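Side-chain contacts in dextranase (Pseudarthrobacter oxydans, PDB 6NZS), which catalyses the endohydrolysis of (1->6)-alpha-D-glucosidic linkages in dextran: residues Thr220-Asn223 and Ile229-Phe232; Phe266-Asp271 and Tyr276-Tyr281; Lys314-Ala319 and Leu327-Val332; Asp29-Ser34 and Pro234-Met239. All blocks are in the same frame, centred on the assembly; numbering follows the deposited sequence.

Interaction 1: Thr220-Asn223 and Ile229-Phe232; sequences TNLN and IIYF
L222 reaches from a short 3-10 turn toward I230 and F232, which belong to strand 229-232 in the first part of the right-handed parallel beta-helix of this glycosyl hydrolase family 49 enzyme. The close part of the contact is entirely apolar and buried. L222 sends its forked end inward, and the two branches divide the work: CD2 lies 4.4 Å from CG2 of I230, while CD1 is given over to the phenylalanine. Leucine suits the place because a single branched end can serve two neighbours of different shape. I230 directs its side chain toward the turn and presents a methyl. F232 starts off to one side, but with CG anti to the carbonyl carbon (chi1 -72°) its ring swings back toward L222 and also packs on V262 of the following coil. The solvent side is quite different. N221 and N223 are exposed and stay well away from the strand; amides suit such a turn, and N223 OD1 accepts hydrogen bonds from V246 N and Y243 OH, tying the turn to the next coil. Inside, the meeting with the aromatic ring is made at its edge, near the ring plane, where L222 CD1 stands 4.0 Å from F232 CZ.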
loop_
_atom_site.group_PDB
_atom_site.type_symbol
_atom_site.label_atom_id
_atom_site.label_comp_id
_atom_site.label_asym_id
_atom_site.label_seq_id
_atom_site.Cartn_x
_atom_site.Cartn_y
_atom_site.Cartn_z
ATOM N N THR A 220 17.826 8.291 19.894
ATOM C CA THR A 220 18.562 7.043 19.780
ATOM C C THR A 220 18.636 6.314 21.112
ATOM O O THR A 220 19.427 5.373 21.253
ATOM C CB THR A 220 19.966 7.302 19.227
ATOM O OG1 THR A 220 20.587 8.335 19.999
ATOM C CG2 THR A 220 19.886 7.747 17.759
ATOM N N ASN A 221 17.819 6.719 22.083
ATOM C CA ASN A 221 17.861 6.190 23.440
ATOM C C ASN A 221 16.628 5.367 23.789
ATOM O O ASN A 221 16.420 5.041 24.966
ATOM C CB ASN A 221 18.019 7.343 24.433
ATOM C CG ASN A 221 16.859 8.329 24.378
ATOM O OD1 ASN A 221 16.084 8.350 23.417
ATOM N ND2 ASN A 221 16.741 9.159 25.410
ATOM N N LEU A 222 15.808 5.009 22.801
ATOM C CA LEU A 222 14.529 4.380 23.100
ATOM C C LEU A 222 14.665 2.941 23.582
ATOM O O LEU A 222 13.718 2.413 24.173
ATOM C CB LEU A 222 13.602 4.455 21.883
ATOM C CG LEU A 222 13.238 5.876 21.441
ATOM C CD1 LEU A 222 12.278 5.820 20.251
ATOM C CD2 LEU A 222 12.631 6.677 22.577
ATOM N N ASN A 223 15.804 2.285 23.332
ATOM C CA ASN A 223 15.955 0.903 23.773
ATOM C C ASN A 223 15.961 0.779 25.291
ATOM O O ASN A 223 15.645 -0.296 25.811
ATOM C CB ASN A 223 17.247 0.284 23.226
ATOM C CG ASN A 223 17.249 0.141 21.710
ATOM O OD1 ASN A 223 16.393 0.685 21.009
ATOM N ND2 ASN A 223 18.226 -0.595 21.198
ATOM N N ILE A 229 4.661 3.586 27.704
ATOM C CA ILE A 229 4.140 4.247 26.514
ATOM C C ILE A 229 5.176 5.255 26.045
ATOM O O ILE A 229 5.713 6.022 26.852
ATOM C CB ILE A 229 2.820 4.974 26.836
ATOM C CG1 ILE A 229 1.768 3.986 27.347
ATOM C CG2 ILE A 229 2.314 5.773 25.626
ATOM C CD1 ILE A 229 0.631 4.651 28.083
ATOM N N ILE A 230 5.450 5.269 24.742
ATOM C CA ILE A 230 6.290 6.290 24.131
ATOM C C ILE A 230 5.371 7.175 23.305
ATOM O O ILE A 230 4.710 6.694 22.374
ATOM C CB ILE A 230 7.413 5.682 23.280
ATOM C CG1 ILE A 230 8.275 4.742 24.129
ATOM C CG2 ILE A 230 8.264 6.794 22.680
ATOM C CD1 ILE A 230 9.264 3.920 23.329
ATOM N N TYR A 231 5.313 8.458 23.660
ATOM C CA TYR A 231 4.342 9.406 23.119
ATOM C C TYR A 231 5.122 10.496 22.402
ATOM O O TYR A 231 5.831 11.277 23.044
ATOM C CB TYR A 231 3.543 9.991 24.280
ATOM C CG TYR A 231 2.370 10.891 23.931
ATOM C CD1 TYR A 231 2.543 12.070 23.216
ATOM C CD2 TYR A 231 1.087 10.571 24.367
ATOM C CE1 TYR A 231 1.470 12.893 22.926
ATOM C CE2 TYR A 231 0.012 11.385 24.077
ATOM C CZ TYR A 231 0.212 12.543 23.357
ATOM O OH TYR A 231 -0.864 13.364 23.070
ATOM N N PHE A 232 4.992 10.556 21.076
ATOM C CA PHE A 232 5.658 11.580 20.276
ATOM C C PHE A 232 4.693 12.743 20.083
ATOM O O PHE A 232 3.706 12.629 19.349
ATOM C CB PHE A 232 6.101 11.027 18.924
ATOM C CG PHE A 232 7.262 10.080 19.004
ATOM C CD1 PHE A 232 7.052 8.720 19.188
ATOM C CD2 PHE A 232 8.564 10.543 18.861
ATOM C CE1 PHE A 232 8.120 7.843 19.252
ATOM C CE2 PHE A 232 9.642 9.663 18.916
ATOM C CZ PHE A 232 9.415 8.315 19.113
#

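Interaction 2: Phe266-Asp271 and Tyr276-Tyr281; sequences FRFLHD and YKVTGY
The hydroxyl oxygen of Y276 sits among the backbone groups of the turn that follows strand 266-268: it lies 2.9 Å from H270 O and 3.3 Å from D271 CA, and it is hydrogen-bonded to Q273 N. Tyrosine fits here because its stem is apolar and long enough to carry one polar atom to the end of the turn. With CG anti to the carbonyl carbon (chi1 -66°), the ring is carried past F268, and the two side chains slide by each other in opposite directions. They form an offset edge-to-face pair, the edge of Y276 directed at the face of F268, with centroids 5.4 Å apart and planes at 75°. The closest carbons are F268 CD2 and Y276 CD1, at 3.6 Å. Farther along the strand, V278 brings its CG2 methyl to 3.8 Å from F268 CE1. The strand segments run nearly antiparallel, their axes 10.5 Å apart, as facing walls of the beta-helix interior, which the side chains fill. An alanine in place of F268 is likely to leave the Y276 edge without an aromatic face, deprive V278 of one of its aromatic neighbours, and rob the F318 ring of its stacking partner. K277 turns outward, where its NZ bonds to R201 O and its charge faces W253. Dispersion and ring electrostatics thus join the two walls, while polar atoms gather at the turn and on the outside.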
loop_
_atom_site.group_PDB
_atom_site.type_symbol
_atom_site.label_atom_id
_atom_site.label_comp_id
_atom_site.label_asym_id
_atom_site.label_seq_id
_atom_site.Cartn_x
_atom_site.Cartn_y
_atom_site.Cartn_z
ATOM N N PHE A 266 10.451 0.817 14.281
ATOM C CA PHE A 266 10.217 0.259 15.608
ATOM C C PHE A 266 10.164 -1.254 15.535
ATOM O O PHE A 266 9.489 -1.822 14.670
ATOM C CB PHE A 266 8.905 0.765 16.214
ATOM C CG PHE A 266 8.935 2.211 16.602
ATOM C CD1 PHE A 266 9.530 2.612 17.784
ATOM C CD2 PHE A 266 8.370 3.174 15.780
ATOM C CE1 PHE A 266 9.566 3.944 18.142
ATOM C CE2 PHE A 266 8.400 4.513 16.138
ATOM C CZ PHE A 266 9.004 4.897 17.318
ATOM N N ARG A 267 10.853 -1.903 16.467
ATOM C CA ARG A 267 10.752 -3.341 16.642
ATOM C C ARG A 267 10.370 -3.615 18.086
ATOM O O ARG A 267 11.070 -3.181 19.011
ATOM C CB ARG A 267 12.069 -4.040 16.324
ATOM C CG ARG A 267 12.022 -5.510 16.708
ATOM C CD ARG A 267 13.194 -6.288 16.150
ATOM N NE ARG A 267 13.104 -7.691 16.533
ATOM C CZ ARG A 267 14.036 -8.595 16.270
ATOM N NH1 ARG A 267 15.132 -8.242 15.614
ATOM N NH2 ARG A 267 13.871 -9.853 16.664
ATOM N N PHE A 268 9.252 -4.311 18.275
ATOM C CA PHE A 268 8.891 -4.823 19.593
ATOM C C PHE A 268 9.553 -6.192 19.681
ATOM O O PHE A 268 9.017 -7.199 19.217
ATOM C CB PHE A 268 7.378 -4.905 19.747
ATOM C CG PHE A 268 6.699 -3.565 19.901
ATOM C CD1 PHE A 268 6.458 -2.760 18.799
ATOM C CD2 PHE A 268 6.267 -3.130 21.146
ATOM C CE1 PHE A 268 5.800 -1.535 18.938
ATOM C CE2 PHE A 268 5.610 -1.918 21.293
ATOM C CZ PHE A 268 5.382 -1.114 20.188
ATOM N N LEU A 269 10.750 -6.211 20.271
ATOM C CA LEU A 269 11.569 -7.417 20.307
ATOM C C LEU A 269 10.946 -8.496 21.177
ATOM O O LEU A 269 11.069 -9.688 20.871
ATOM C CB LEU A 269 12.956 -7.061 20.826
ATOM C CG LEU A 269 13.934 -8.197 21.121
ATOM C CD1 LEU A 269 14.592 -8.658 19.851
ATOM C CD2 LEU A 269 14.975 -7.737 22.133
ATOM N N HIS A 270 10.268 -8.105 22.247
ATOM C CA HIS A 270 9.746 -9.031 23.235
ATOM C C HIS A 270 8.282 -9.351 22.965
ATOM O O HIS A 270 7.560 -8.587 22.318
ATOM C CB HIS A 270 9.940 -8.444 24.633
ATOM C CG HIS A 270 11.356 -8.045 24.905
ATOM N ND1 HIS A 270 12.314 -8.951 25.314
ATOM C CD2 HIS A 270 11.987 -6.850 24.808
ATOM C CE1 HIS A 270 13.471 -8.330 25.456
ATOM N NE2 HIS A 270 13.301 -7.054 25.156
ATOM N N ASP A 271 7.853 -10.519 23.454
ATOM C CA ASP A 271 6.529 -11.062 23.170
ATOM C C ASP A 271 5.656 -11.173 24.414
ATOM O O ASP A 271 4.708 -11.963 24.433
ATOM C CB ASP A 271 6.623 -12.412 22.443
ATOM C CG ASP A 271 7.357 -13.478 23.248
ATOM O OD1 ASP A 271 7.744 -13.214 24.404
ATOM O OD2 ASP A 271 7.550 -14.591 22.710
ATOM N N TYR A 276 -0.631 -4.867 22.224
ATOM C CA TYR A 276 0.283 -3.876 21.682
ATOM C C TYR A 276 -0.530 -2.823 20.943
ATOM O O TYR A 276 -1.611 -3.108 20.421
ATOM C CB TYR A 276 1.260 -4.513 20.682
ATOM C CG TYR A 276 2.213 -5.493 21.324
ATOM C CD1 TYR A 276 3.380 -5.053 21.929
ATOM C CD2 TYR A 276 1.934 -6.849 21.344
ATOM C CE1 TYR A 276 4.258 -5.941 22.532
ATOM C CE2 TYR A 276 2.801 -7.748 21.947
ATOM C CZ TYR A 276 3.959 -7.285 22.538
ATOM O OH TYR A 276 4.820 -8.185 23.150
ATOM N N LYS A 277 -0.012 -1.598 20.910
ATOM C CA LYS A 277 -0.659 -0.527 20.163
ATOM C C LYS A 277 0.397 0.321 19.482
ATOM O O LYS A 277 1.379 0.723 20.108
ATOM C CB LYS A 277 -1.500 0.375 21.077
ATOM C CG LYS A 277 -2.759 -0.288 21.622
ATOM C CD LYS A 277 -3.550 0.653 22.525
ATOM C CE LYS A 277 -4.873 0.019 22.938
ATOM N NZ LYS A 277 -5.609 0.825 23.953
ATOM N N VAL A 278 0.181 0.601 18.201
ATOM C CA VAL A 278 0.907 1.643 17.489
ATOM C C VAL A 278 -0.179 2.489 16.850
ATOM O O VAL A 278 -0.881 2.011 15.953
ATOM C CB VAL A 278 1.859 1.071 16.429
ATOM C CG1 VAL A 278 2.485 2.199 15.619
ATOM C CG2 VAL A 278 2.939 0.208 17.097
ATOM N N THR A 279 -0.392 3.702 17.369
ATOM C CA THR A 279 -1.537 4.500 16.945
ATOM C C THR A 279 -1.125 5.946 16.758
ATOM O O THR A 279 -0.027 6.360 17.144
ATOM C CB THR A 279 -2.696 4.426 17.955
ATOM O OG1 THR A 279 -2.305 5.057 19.182
ATOM C CG2 THR A 279 -3.074 2.979 18.235
ATOM N N GLY A 280 -2.021 6.706 16.149
ATOM C CA GLY A 280 -1.914 8.145 16.019
ATOM C C GLY A 280 -1.761 8.588 14.573
ATOM O O GLY A 280 -1.215 7.872 13.728
ATOM N N TYR A 281 -2.213 9.809 14.292
ATOM C CA TYR A 281 -2.200 10.350 12.939
ATOM C C TYR A 281 -0.882 11.039 12.570
ATOM O O TYR A 281 -0.897 12.020 11.821
ATOM C CB TYR A 281 -3.374 11.305 12.750
ATOM C CG TYR A 281 -4.749 10.662 12.736
ATOM C CD1 TYR A 281 -5.047 9.593 11.894
ATOM C CD2 TYR A 281 -5.761 11.156 13.546
ATOM C CE1 TYR A 281 -6.322 9.038 11.862
ATOM C CE2 TYR A 281 -7.024 10.608 13.524
ATOM C CZ TYR A 281 -7.304 9.555 12.688
ATOM O OH TYR A 281 -8.582 9.033 12.654
#

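Interaction 3: Lys314-Ala319 and Leu327-Val332; sequences KMLQFA and LDLQGV
F318 and L327 make the aromatic part of this contact, their side chains meeting at about a right angle. The CD2 methyl of L327 sits over one face of the F318 ring, 4.1 Å from its centroid and 26° off the normal, a CH-pi contact shifted toward the rim. Its other methyl, CD1, reaches the far end of the ring, 3.6 Å from F318 CZ. Both branches can touch the ring because L327 holds CG anti to its own backbone N (chi1 163°), which throws the fork across the coil. On the other side of the ring plane F268 stacks from the preceding coil, and phenylalanine, with two flat faces, suits a place between such neighbours. An alanine instead of F318 would probably open a gap in the core, leaving the L327 methyls and the F268 ring without the ring that separates them.

The purely aliphatic part is a single methyl pair, L316 CD1 to L329 CD1, 3.8 Å apart. Leucine suits these inward positions of the parallel beta-helix, since its forked apolar end fills the interior: strands 316-320 and 325-335 are opposing walls, and each ladder continues into coils before and after.

Polar groups lie on the outward side of strand 325-335. D328 OD2 forms a salt bridge with R201 NH1, and Q330 OE1 accepts from G280 N. Next to it G331 has a positive phi of 84°, and a beta carbon there would run into Q330 OE1.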
loop_
_atom_site.group_PDB
_atom_site.type_symbol
_atom_site.label_atom_id
_atom_site.label_comp_id
_atom_site.label_asym_id
_atom_site.label_seq_id
_atom_site.Cartn_x
_atom_site.Cartn_y
_atom_site.Cartn_z
ATOM N N LYS A 314 12.847 -3.441 9.137
ATOM C CA LYS A 314 11.423 -3.373 8.860
ATOM C C LYS A 314 10.877 -2.130 9.546
ATOM O O LYS A 314 11.401 -1.693 10.572
ATOM C CB LYS A 314 10.716 -4.612 9.415
ATOM C CG LYS A 314 11.432 -5.926 9.098
ATOM C CD LYS A 314 11.364 -6.256 7.611
ATOM C CE LYS A 314 11.673 -7.735 7.342
ATOM N NZ LYS A 314 13.030 -8.116 7.848
ATOM N N MET A 315 9.837 -1.530 8.961
ATOM C CA MET A 315 9.301 -0.330 9.595
ATOM C C MET A 315 8.633 -0.658 10.927
ATOM O O MET A 315 8.778 0.092 11.902
ATOM C CB MET A 315 8.349 0.406 8.651
ATOM C CG MET A 315 9.038 0.983 7.400
ATOM S SD MET A 315 10.354 2.169 7.753
ATOM C CE MET A 315 9.408 3.500 8.499
ATOM N N LEU A 316 7.920 -1.785 10.984
ATOM C CA LEU A 316 7.262 -2.259 12.194
ATOM C C LEU A 316 7.430 -3.767 12.275
ATOM O O LEU A 316 7.128 -4.483 11.315
ATOM C CB LEU A 316 5.769 -1.916 12.170
ATOM C CG LEU A 316 5.413 -0.432 12.206
ATOM C CD1 LEU A 316 3.928 -0.265 11.923
ATOM C CD2 LEU A 316 5.799 0.202 13.532
ATOM N N GLN A 317 7.892 -4.253 13.429
ATOM C CA GLN A 317 8.081 -5.685 13.618
ATOM C C GLN A 317 7.659 -6.067 15.027
ATOM O O GLN A 317 7.916 -5.325 15.979
ATOM C CB GLN A 317 9.538 -6.104 13.380
ATOM C CG GLN A 317 9.817 -7.558 13.761
ATOM C CD GLN A 317 11.123 -8.067 13.200
ATOM O OE1 GLN A 317 11.678 -7.485 12.268
ATOM N NE2 GLN A 317 11.625 -9.164 13.766
ATOM N N PHE A 318 7.008 -7.223 15.145
ATOM C CA PHE A 318 6.515 -7.725 16.416
ATOM C C PHE A 318 6.899 -9.184 16.582
ATOM O O PHE A 318 7.195 -9.888 15.614
ATOM C CB PHE A 318 4.997 -7.609 16.492
ATOM C CG PHE A 318 4.514 -6.199 16.521
ATOM C CD1 PHE A 318 4.330 -5.485 15.344
ATOM C CD2 PHE A 318 4.269 -5.577 17.725
ATOM C CE1 PHE A 318 3.893 -4.171 15.383
ATOM C CE2 PHE A 318 3.833 -4.278 17.771
ATOM C CZ PHE A 318 3.645 -3.567 16.604
ATOM N N ALA A 319 6.882 -9.624 17.838
ATOM C CA ALA A 319 7.108 -11.017 18.203
ATOM C C ALA A 319 5.843 -11.550 18.852
ATOM O O ALA A 319 5.276 -10.900 19.737
ATOM C CB ALA A 319 8.283 -11.131 19.177
ATOM N N LEU A 327 -2.892 -6.650 18.551
ATOM C CA LEU A 327 -2.252 -5.396 18.173
ATOM C C LEU A 327 -3.304 -4.500 17.546
ATOM O O LEU A 327 -4.003 -4.934 16.627
ATOM C CB LEU A 327 -1.146 -5.634 17.140
ATOM C CG LEU A 327 -0.677 -4.392 16.369
ATOM C CD1 LEU A 327 0.074 -3.451 17.301
ATOM C CD2 LEU A 327 0.205 -4.786 15.197
ATOM N N ASP A 328 -3.440 -3.275 18.055
ATOM C CA ASP A 328 -4.172 -2.217 17.366
ATOM C C ASP A 328 -3.142 -1.388 16.615
ATOM O O ASP A 328 -2.216 -0.846 17.226
ATOM C CB ASP A 328 -4.915 -1.311 18.349
ATOM C CG ASP A 328 -6.087 -1.995 19.022
ATOM O OD1 ASP A 328 -6.376 -3.162 18.686
ATOM O OD2 ASP A 328 -6.708 -1.354 19.906
ATOM N N LEU A 329 -3.303 -1.293 15.299
ATOM C CA LEU A 329 -2.410 -0.513 14.448
ATOM C C LEU A 329 -3.318 0.496 13.759
ATOM O O LEU A 329 -4.136 0.114 12.920
ATOM C CB LEU A 329 -1.719 -1.427 13.436
ATOM C CG LEU A 329 -0.889 -0.748 12.340
ATOM C CD1 LEU A 329 0.235 0.091 12.934
ATOM C CD2 LEU A 329 -0.322 -1.801 11.383
ATOM N N GLN A 330 -3.202 1.766 14.131
ATOM C CA GLN A 330 -4.183 2.758 13.705
ATOM C C GLN A 330 -3.490 4.062 13.361
ATOM O O GLN A 330 -2.497 4.440 13.991
ATOM C CB GLN A 330 -5.211 3.012 14.830
ATOM C CG GLN A 330 -6.337 4.018 14.511
ATOM C CD GLN A 330 -5.930 5.458 14.760
ATOM O OE1 GLN A 330 -4.937 5.730 15.448
ATOM N NE2 GLN A 330 -6.690 6.393 14.192
ATOM N N GLY A 331 -4.034 4.756 12.354
ATOM C CA GLY A 331 -3.750 6.167 12.166
ATOM C C GLY A 331 -2.486 6.496 11.399
ATOM O O GLY A 331 -2.485 7.400 10.559
ATOM N N VAL A 332 -1.409 5.760 11.680
ATOM C CA VAL A 332 -0.075 6.172 11.252
ATOM C C VAL A 332 0.076 6.112 9.737
ATOM O O VAL A 332 -0.552 5.295 9.042
ATOM C CB VAL A 332 1.022 5.344 11.950
ATOM C CG1 VAL A 332 0.959 5.536 13.463
ATOM C CG2 VAL A 332 0.888 3.880 11.604
#

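Interaction 4: Asp29-Ser34 and Pro234-Met239; sequences DEVRRS and PGTYSM
V31 and T236 meet through one branch each: the CG2 methyl of V31 comes to 3.2 Å from T236 OG1. This is packing of a methyl against a hydroxyl oxygen, whose hydrogen bond is made with ND2 of N17. The conformation of T236 explains the division of labour. With chi1 at -61°, OG1 is anti to the carbonyl carbon and faces V31 and N17, while CG2 is anti to the backbone N and lies against the backbone of D29 and E30, 4.4 Å from D29 C and equally far from E30 O. Threonine suits the position because it offers a methyl to one neighbour and a hydroxyl to another.

V31, at chi1 177°, has CG1 anti to the backbone N and CG2 beside it, the branch that is presented to the threonine. A beta-branched valine is at home on a short strand, and this one also packs on F54, Y56 and Y261. D29 and E30 turn their side chains away from T236, and E30 OE1 is hydrogen-bonded to G27 N. Their carbonyls remain close to the threonine and are satisfied, D29 O by N17 ND2 and E30 O by K263 NZ. V31 belongs to the N-terminal Ig-like domain and T236 to a coil of the beta-helix, and their meeting is part of the interdomain seam of this two-domain glycosyl hydrolase family 49 architecture.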
loop_
_atom_site.group_PDB
_atom_site.type_symbol
_atom_site.label_atom_id
_atom_site.label_comp_id
_atom_site.label_asym_id
_atom_site.label_seq_id
_atom_site.Cartn_x
_atom_site.Cartn_y
_atom_site.Cartn_z
ATOM N N ASP A 29 16.772 17.446 11.030
ATOM C CA ASP A 29 15.805 18.300 11.700
ATOM C C ASP A 29 14.871 19.012 10.728
ATOM O O ASP A 29 14.258 20.018 11.099
ATOM C CB ASP A 29 16.530 19.321 12.582
ATOM C CG ASP A 29 17.498 20.201 11.791
ATOM O OD1 ASP A 29 17.789 19.892 10.611
ATOM O OD2 ASP A 29 17.973 21.209 12.360
ATOM N N GLU A 30 14.747 18.513 9.500
ATOM C CA GLU A 30 13.921 19.124 8.467
ATOM C C GLU A 30 12.820 18.161 8.032
ATOM O O GLU A 30 12.954 16.941 8.149
ATOM C CB GLU A 30 14.773 19.499 7.246
ATOM C CG GLU A 30 15.816 20.580 7.537
ATOM C CD GLU A 30 16.727 20.847 6.355
ATOM O OE1 GLU A 30 16.768 20.006 5.434
ATOM O OE2 GLU A 30 17.404 21.903 6.354
ATOM N N VAL A 31 11.729 18.726 7.510
ATOM C CA VAL A 31 10.633 17.956 6.923
ATOM C C VAL A 31 10.430 18.440 5.494
ATOM O O VAL A 31 10.298 19.645 5.259
ATOM C CB VAL A 31 9.329 18.130 7.727
ATOM C CG1 VAL A 31 8.187 17.371 7.056
ATOM C CG2 VAL A 31 9.508 17.658 9.170
ATOM N N ARG A 32 10.394 17.507 4.543
ATOM C CA ARG A 32 10.197 17.878 3.140
ATOM C C ARG A 32 8.753 18.318 2.907
ATOM O O ARG A 32 7.818 17.553 3.171
ATOM C CB ARG A 32 10.535 16.702 2.225
ATOM C CG ARG A 32 10.892 17.136 0.800
ATOM C CD ARG A 32 10.982 15.949 -0.171
ATOM N NE ARG A 32 11.912 14.900 0.250
ATOM C CZ ARG A 32 13.224 14.910 0.021
ATOM N NH1 ARG A 32 13.789 15.925 -0.628
ATOM N NH2 ARG A 32 13.974 13.896 0.449
ATOM N N ARG A 33 8.580 19.539 2.411
ATOM C CA ARG A 33 7.277 20.085 2.065
ATOM C C ARG A 33 7.044 19.870 0.575
ATOM O O ARG A 33 7.977 19.959 -0.222
ATOM C CB ARG A 33 7.254 21.588 2.362
ATOM C CG ARG A 33 5.976 22.284 1.915
ATOM C CD ARG A 33 5.970 23.747 2.304
ATOM N NE ARG A 33 4.898 24.439 1.605
ATOM C CZ ARG A 33 4.694 25.750 1.661
ATOM N NH1 ARG A 33 5.499 26.512 2.392
ATOM N NH2 ARG A 33 3.705 26.291 0.966
ATOM N N SER A 34 5.792 19.607 0.190
ATOM C CA SER A 34 5.487 19.475 -1.235
ATOM C C SER A 34 5.820 20.749 -2.004
ATOM O O SER A 34 5.387 21.846 -1.639
ATOM C CB SER A 34 4.009 19.152 -1.444
ATOM O OG SER A 34 3.694 19.077 -2.836
ATOM N N PRO A 234 3.646 16.542 18.681
ATOM C CA PRO A 234 3.938 17.166 17.384
ATOM C C PRO A 234 5.351 17.730 17.379
ATOM O O PRO A 234 5.814 18.311 18.368
ATOM C CB PRO A 234 2.875 18.265 17.268
ATOM C CG PRO A 234 1.744 17.767 18.096
ATOM C CD PRO A 234 2.380 17.038 19.257
ATOM N N GLY A 235 6.042 17.541 16.266
ATOM C CA GLY A 235 7.443 17.888 16.159
ATOM C C GLY A 235 8.148 16.905 15.248
ATOM O O GLY A 235 7.525 16.038 14.640
ATOM N N THR A 236 9.468 17.052 15.158
ATOM C CA THR A 236 10.287 16.210 14.296
ATOM C C THR A 236 11.335 15.476 15.118
ATOM O O THR A 236 11.974 16.069 15.996
ATOM C CB THR A 236 10.967 17.045 13.198
ATOM O OG1 THR A 236 9.958 17.656 12.383
ATOM C CG2 THR A 236 11.875 16.176 12.323
ATOM N N TYR A 237 11.516 14.191 14.813
ATOM C CA TYR A 237 12.401 13.302 15.554
ATOM C C TYR A 237 13.204 12.463 14.567
ATOM O O TYR A 237 12.703 12.092 13.504
ATOM C CB TYR A 237 11.591 12.378 16.482
ATOM C CG TYR A 237 10.562 13.122 17.310
ATOM C CD1 TYR A 237 9.305 13.436 16.794
ATOM C CD2 TYR A 237 10.849 13.515 18.613
ATOM C CE1 TYR A 237 8.369 14.131 17.550
ATOM C CE2 TYR A 237 9.921 14.191 19.384
ATOM C CZ TYR A 237 8.683 14.500 18.853
ATOM O OH TYR A 237 7.775 15.184 19.630
ATOM N N SER A 238 14.456 12.158 14.922
ATOM C CA SER A 238 15.388 11.502 14.009
ATOM C C SER A 238 16.103 10.359 14.719
ATOM O O SER A 238 16.795 10.584 15.717
ATOM C CB SER A 238 16.419 12.508 13.485
ATOM O OG SER A 238 17.447 11.838 12.771
ATOM N N MET A 239 15.957 9.140 14.193
ATOM C CA MET A 239 16.711 7.995 14.699
ATOM C C MET A 239 18.061 7.829 14.016
ATOM O O MET A 239 18.937 7.147 14.561
ATOM C CB MET A 239 15.905 6.699 14.550
ATOM C CG MET A 239 14.705 6.583 15.487
ATOM S SD MET A 239 14.007 4.922 15.496
ATOM C CE MET A 239 12.340 5.252 16.067
#

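How the interactions relate
Interactions 1 and 3 are buried inside the beta-helix; interaction 2 shares that core but opens at the turn of H270 and D271, and interaction 4 lies partly buried at the border with the Ig-like domain. Interactions 2 and 3 use neighbouring strands on both walls, with F268 N to Q317 O (2.8 Å) a probable hydrogen bond between successive coils. F266 CZ, 3.6 Å from F232 CE1, joins interaction 1 to that series. M239 of interaction 4 touches both L222 and F266 with its CE methyl, tying it to interactions 1 and 2. The chemistry changes accordingly, from leucines and aromatic rings in the core to a methyl beside a hydroxyl where two domains meet.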